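PDB 2PIM: phenylacetic acid degradation-related protein from Ralstonia eutropha JMP134, which probably hydrolyses acyl-CoA thioesters, as a putative thioesterase of the PaaI-like group in the hotdog superfamily. Local coordinates for residues Leu39-Val44 against Leu65-Ala70. Residues are numbered along the deposited sequence; the frame is centred on the assembly and turned at random.
Sequences LESDYV and LDDVTA
With CG anti to its carbonyl carbon (chi1 -64°), Tyr43 extends its ring from the strand to the helix, where Asp67, CG anti to the backbone N (chi1 -179°), holds out its carboxylate. The phenol OH of Tyr43 donates a very short hydrogen bond, 2.4 Å, to Asp67 OD2, which receives it on the anti lone pair. OD2 lies at the ring edge, in the ring plane, while the carboxylate plane stands 85° to the ring. A water donates a second bond to the same oxygen, 2.8 Å from Asp67 OD2, and also bonds Ser41 OG, so OD2 of this buried carboxylate is gripped twice; both bonds would be expected to favour its ionised form. Val68 flanks the phenol, its CB 3.4 Å from Tyr43 OH. Val68 CG2, anti to the backbone N, meets Leu39 CD2 at 3.7 Å, with the two side chains running alongside in opposite senses. Leu65 and Thr69, on the side of the helix turned from this strand, pack on strands 114-123 and 126-136. Gln57 of the second subunit packs on Asp67. Strand 39-44 and helix 65-70 run obliquely antiparallel, axes 8.5 Å apart: the central helix held against the curled antiparallel sheet, as in the hotdog fold.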
loop_
_atom_site.group_PDB
_atom_site.type_symbol
_atom_site.label_atom_id
_atom_site.label_comp_id
_atom_site.label_asym_id
_atom_site.label_seq_id
_atom_site.Cartn_x
_atom_site.Cartn_y
_atom_site.Cartn_z
ATOM N N LEU A 39 -15.855 9.913 5.732
ATOM C CA LEU A 39 -14.840 10.871 5.391
ATOM C C LEU A 39 -14.510 10.671 3.916
ATOM O O LEU A 39 -14.606 9.586 3.406
ATOM C CB LEU A 39 -13.593 10.682 6.265
ATOM C CG LEU A 39 -12.417 11.655 6.046
ATOM C CD1 LEU A 39 -11.767 12.089 7.348
ATOM C CD2 LEU A 39 -11.393 11.033 5.150
ATOM N N GLU A 40 -14.118 11.749 3.252
ATOM C CA GLU A 40 -13.807 11.723 1.840
ATOM C C GLU A 40 -12.494 12.493 1.642
ATOM O O GLU A 40 -12.283 13.517 2.284
ATOM C CB GLU A 40 -14.957 12.385 1.113
ATOM C CG GLU A 40 -15.120 12.051 -0.345
ATOM C CD GLU A 40 -16.601 12.171 -0.821
ATOM O OE1 GLU A 40 -17.437 11.271 -0.585
ATOM O OE2 GLU A 40 -16.922 13.189 -1.433
ATOM N N SER A 41 -11.594 11.949 0.830
ATOM C CA SER A 41 -10.350 12.612 0.496
ATOM C C SER A 41 -10.010 12.416 -0.992
ATOM O O SER A 41 -10.273 11.361 -1.583
ATOM C CB SER A 41 -9.214 12.082 1.389
ATOM O OG SER A 41 -7.967 12.729 1.132
ATOM N N ASP A 42 -9.425 13.441 -1.587
ATOM C CA ASP A 42 -8.809 13.312 -2.894
ATOM C C ASP A 42 -7.396 12.751 -2.760
ATOM O O ASP A 42 -6.773 12.938 -1.730
ATOM C CB ASP A 42 -8.700 14.678 -3.556
ATOM C CG ASP A 42 -10.030 15.232 -3.962
ATOM O OD1 ASP A 42 -10.909 14.428 -4.314
ATOM O OD2 ASP A 42 -10.179 16.470 -3.940
ATOM N N TYR A 43 -6.920 12.094 -3.811
ATOM C CA TYR A 43 -5.551 11.628 -3.921
ATOM C C TYR A 43 -5.106 11.878 -5.374
ATOM O O TYR A 43 -5.950 12.018 -6.278
ATOM C CB TYR A 43 -5.418 10.123 -3.499
ATOM C CG TYR A 43 -5.762 9.923 -2.030
ATOM C CD1 TYR A 43 -4.855 10.251 -1.035
ATOM C CD2 TYR A 43 -7.018 9.488 -1.647
ATOM C CE1 TYR A 43 -5.173 10.118 0.295
ATOM C CE2 TYR A 43 -7.359 9.375 -0.315
ATOM C CZ TYR A 43 -6.447 9.710 0.654
ATOM O OH TYR A 43 -6.814 9.627 1.982
ATOM N N VAL A 44 -3.789 11.979 -5.588
ATOM C CA VAL A 44 -3.231 12.128 -6.937
ATOM C C VAL A 44 -2.228 10.984 -7.127
ATOM O O VAL A 44 -1.328 10.801 -6.305
ATOM C CB VAL A 44 -2.531 13.490 -7.161
ATOM C CG1 VAL A 44 -1.845 13.538 -8.524
ATOM C CG2 VAL A 44 -3.511 14.648 -7.051
ATOM N N LEU A 65 -5.852 4.172 0.374
ATOM C CA LEU A 65 -6.868 3.510 1.193
ATOM C C LEU A 65 -6.483 3.500 2.663
ATOM O O LEU A 65 -7.325 3.706 3.553
ATOM C CB LEU A 65 -7.154 2.096 0.648
ATOM C CG LEU A 65 -7.954 2.069 -0.693
ATOM C CD1 LEU A 65 -7.817 0.773 -1.454
ATOM C CD2 LEU A 65 -9.427 2.419 -0.507
ATOM N N ASP A 66 -5.202 3.295 2.926
ATOM C CA ASP A 66 -4.688 3.372 4.273
ATOM C C ASP A 66 -4.905 4.764 4.831
ATOM O O ASP A 66 -5.321 4.921 5.997
ATOM C CB ASP A 66 -3.205 2.941 4.294
ATOM C CG ASP A 66 -2.627 2.837 5.726
ATOM O OD1 ASP A 66 -3.285 2.325 6.631
ATOM O OD2 ASP A 66 -1.484 3.246 5.940
ATOM N N ASP A 67 -4.615 5.793 4.024
ATOM C CA ASP A 67 -4.735 7.168 4.495
ATOM C C ASP A 67 -6.199 7.525 4.829
ATOM O O ASP A 67 -6.504 8.069 5.888
ATOM C CB ASP A 67 -4.200 8.161 3.460
ATOM C CG ASP A 67 -4.293 9.604 3.958
ATOM O OD1 ASP A 67 -3.465 9.957 4.806
ATOM O OD2 ASP A 67 -5.203 10.376 3.524
ATOM N N VAL A 68 -7.112 7.207 3.926
ATOM C CA VAL A 68 -8.503 7.633 4.102
ATOM C C VAL A 68 -9.159 6.971 5.324
ATOM O O VAL A 68 -9.873 7.665 6.139
ATOM C CB VAL A 68 -9.327 7.504 2.775
ATOM C CG1 VAL A 68 -9.602 6.045 2.414
ATOM C CG2 VAL A 68 -10.569 8.309 2.857
ATOM N N THR A 69 -8.836 5.691 5.524
ATOM C CA THR A 69 -9.406 4.903 6.609
ATOM C C THR A 69 -8.833 5.322 7.977
ATOM O O THR A 69 -9.569 5.605 8.907
ATOM C CB THR A 69 -9.293 3.377 6.362
ATOM O OG1 THR A 69 -7.916 2.956 6.236
ATOM C CG2 THR A 69 -10.079 2.985 5.120
ATOM N N ALA A 70 -7.519 5.439 8.055
ATOM C CA ALA A 70 -6.840 5.958 9.264
ATOM C C ALA A 70 -7.173 7.399 9.597
ATOM O O ALA A 70 -7.172 7.815 10.796
ATOM C CB ALA A 70 -5.327 5.785 9.095
HETATM O O HOH W 1 -5.689 13.063 2.879
#